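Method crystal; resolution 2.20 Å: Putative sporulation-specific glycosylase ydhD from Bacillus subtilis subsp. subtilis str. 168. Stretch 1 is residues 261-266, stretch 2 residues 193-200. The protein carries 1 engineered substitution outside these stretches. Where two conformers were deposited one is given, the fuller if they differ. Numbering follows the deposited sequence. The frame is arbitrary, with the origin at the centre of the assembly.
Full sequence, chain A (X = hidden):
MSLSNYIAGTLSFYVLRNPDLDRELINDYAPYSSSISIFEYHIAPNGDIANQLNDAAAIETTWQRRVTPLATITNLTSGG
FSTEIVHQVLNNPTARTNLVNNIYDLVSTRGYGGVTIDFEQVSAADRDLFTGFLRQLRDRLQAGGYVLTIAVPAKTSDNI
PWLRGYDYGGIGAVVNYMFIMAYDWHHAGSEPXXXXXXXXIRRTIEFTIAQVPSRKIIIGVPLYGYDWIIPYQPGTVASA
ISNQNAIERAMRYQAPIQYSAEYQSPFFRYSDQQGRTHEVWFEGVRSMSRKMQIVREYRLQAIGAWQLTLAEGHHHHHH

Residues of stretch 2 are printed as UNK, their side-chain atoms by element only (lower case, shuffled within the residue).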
# COMPACT_ATOMS: atom_id res chain seq x y z
N ALA A 261 19.73 2.50 19.49
CA ALA A 261 19.61 3.64 20.39
C ALA A 261 20.08 4.92 19.69
O ALA A 261 19.44 5.97 19.82
CB ALA A 261 20.40 3.40 21.67
N GLU A 262 21.19 4.80 18.96
CA GLU A 262 21.78 5.90 18.21
C GLU A 262 20.84 6.39 17.10
O GLU A 262 20.57 7.59 16.98
CB GLU A 262 23.12 5.45 17.60
CG GLU A 262 23.90 6.54 16.86
CD GLU A 262 25.05 5.99 16.03
OE1 GLU A 262 25.47 6.67 15.07
OE2 GLU A 262 25.54 4.88 16.33
N TYR A 263 20.32 5.44 16.32
CA TYR A 263 19.55 5.76 15.13
C TYR A 263 18.05 5.95 15.39
O TYR A 263 17.37 6.58 14.58
CB TYR A 263 19.77 4.69 14.06
CG TYR A 263 21.20 4.54 13.59
CD1 TYR A 263 21.78 3.27 13.45
CD2 TYR A 263 21.98 5.65 13.27
CE1 TYR A 263 23.09 3.12 13.01
CE2 TYR A 263 23.29 5.51 12.83
CZ TYR A 263 23.84 4.24 12.70
OH TYR A 263 25.14 4.09 12.27
N GLN A 264 17.57 5.42 16.52
CA GLN A 264 16.13 5.33 16.83
C GLN A 264 15.35 4.67 15.68
O GLN A 264 14.36 5.21 15.18
CB GLN A 264 15.53 6.69 17.22
CG GLN A 264 16.09 7.29 18.51
CD GLN A 264 15.66 6.53 19.75
OE1 GLN A 264 14.47 6.35 20.00
NE2 GLN A 264 16.64 6.10 20.55
N SER A 265 15.85 3.51 15.26
CA SER A 265 15.32 2.76 14.13
C SER A 265 15.29 1.27 14.48
O SER A 265 16.28 0.75 15.00
CB SER A 265 16.18 2.99 12.89
OG SER A 265 16.28 4.37 12.58
N PRO A 266 14.15 0.59 14.20
CA PRO A 266 14.11 -0.85 14.44
C PRO A 266 14.84 -1.63 13.35
O PRO A 266 14.88 -1.21 12.19
CB PRO A 266 12.62 -1.16 14.43
CG PRO A 266 12.02 -0.13 13.56
CD PRO A 266 12.86 1.11 13.70
N UNK A 193 21.35 -0.46 6.46
CA UNK A 193 21.36 0.54 7.53
C UNK A 193 20.00 1.22 7.65
O UNK A 193 19.12 0.97 6.82
N UNK A 194 19.83 2.08 8.66
CA UNK A 194 18.56 2.75 8.95
C UNK A 194 18.08 3.63 7.81
O UNK A 194 18.86 4.41 7.26
c UNK A 194 20.35 3.75 10.19
c UNK A 194 18.87 3.59 10.19
c UNK A 194 20.89 2.50 9.61
N UNK A 195 16.81 3.48 7.45
CA UNK A 195 16.21 4.23 6.34
C UNK A 195 16.12 5.73 6.64
O UNK A 195 16.37 6.57 5.78
c UNK A 195 14.93 2.23 5.50
c UNK A 195 14.11 4.52 5.02
c UNK A 195 14.82 3.66 6.02
N UNK A 196 15.76 6.05 7.88
CA UNK A 196 15.62 7.42 8.32
C UNK A 196 16.16 7.59 9.74
O UNK A 196 15.39 7.76 10.69
c UNK A 196 14.16 7.85 8.24
N UNK A 197 17.50 7.54 9.88
CA UNK A 197 18.09 7.65 11.22
C UNK A 197 17.81 9.03 11.81
O UNK A 197 17.87 10.04 11.09
c UNK A 197 18.54 7.41 8.84
c UNK A 197 19.81 7.75 9.55
c UNK A 197 19.59 7.45 10.98
N UNK A 198 17.47 9.07 13.10
CA UNK A 198 17.04 10.30 13.77
C UNK A 198 18.17 11.34 13.85
O UNK A 198 17.92 12.54 13.92
c UNK A 198 17.51 9.80 16.24
c UNK A 198 15.78 12.06 16.55
c UNK A 198 15.34 11.01 15.54
c UNK A 198 16.42 9.98 15.17
N UNK A 199 19.41 10.84 13.77
CA UNK A 199 20.61 11.66 13.74
C UNK A 199 20.67 12.49 12.45
O UNK A 199 20.99 13.68 12.48
o UNK A 199 21.83 9.69 12.96
c UNK A 199 21.99 10.23 15.30
c UNK A 199 21.88 10.79 13.88
N UNK A 200 20.34 11.87 11.32
CA UNK A 200 20.35 12.58 10.05
C UNK A 200 19.13 13.48 9.84
O UNK A 200 19.20 14.47 9.11
c UNK A 200 23.08 11.75 8.84
o UNK A 200 23.13 12.69 8.01
c UNK A 200 20.53 11.59 8.89
o UNK A 200 24.00 11.52 9.65
c UNK A 200 21.85 10.84 8.87
O HOH W 1 14.92 4.64 10.21

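Position 193 has backbone atoms and nothing more, so it is Gly193. Its phi and psi of 170° and 175° give a nearly fully extended backbone, and a CB built in ideal geometry would lie 3.0 Å from the ring carbon bonded to the nitrogen of position 194. The bare backbone avoids that clash, and the residue stays out of contact with stretch 1.

Position 194 carries three carbons that close a ring onto its own backbone nitrogen, the signature of proline: Pro194. The ring lies over one face of the Tyr263 ring, with CG of Pro194 3.7 Å from the aromatic centroid and 19° off the ring normal. This is a CH-pi contact, in which the slightly polarized C-H groups of a proline meet the electron-rich face of a tyrosine. On the same ring, CB of Pro194 comes 3.6 Å from OG of Ser265.

At position 195 one carbon bears two others, three carbons in all with no ring, which identifies a beta-branched aliphatic residue, Val195. It has no contact with stretch 1; its compact apolar side chain is buried.

A single side-chain carbon marks position 196 as Ala196. The methyl points sideways, and the backbone does the work here: N of Ala196 donates to water 1 at 2.9 Å, and that water lies 2.7 Å from OG of Ser265, within hydrogen-bonding range. A small side chain is enough where the link runs through the main chain.

Position 197 again has three carbons in a ring closed on the nitrogen, hence Pro197. It holds the N-cap position, where its lack of an N-H costs the helix nothing. Its CB approaches CD2 of Tyr263 at 3.8 Å, obliquely to the ring, while its CA makes a C-H...O contact with O of Tyr263 at 3.6 Å.

Four carbons, forked at the first and with one arm two carbons long, define position 198 as Ile198. The CG2 methyl packs 3.7 Å from CG of Gln264, giving the aliphatic part of that side chain an apolar neighbour. The backbone N of Ile198 donates to O of Tyr263 at 2.9 Å, with a nearly straight angle of 173°.

Position 199 shows one carbon carrying an oxygen and a carbon: Thr199. Its methyl, CG2, lies 3.4 Å from O of Glu262, and its hydroxyl OG1 sits at the edge of the Tyr263 ring, 4.1 Å from CD2. The short forked side chain thus reaches both neighbours.

Position 200 has three carbons, the third ending in two oxygens, and is Glu200. Its carboxylate makes no contact with stretch 1, and its partly exposed position suits a charged group.

The contact is centred on Tyr263. Its ring is packed by Pro194, Pro197 and Thr199, and its carbonyl takes the N-H at the helix start, where first-turn amides lack partners within the helix. Water 1 adds a polar link through Ser265, so apolar packing and one direct backbone bond together join the stretches.

Stretch 2, residues 193-200: GPVAPITE
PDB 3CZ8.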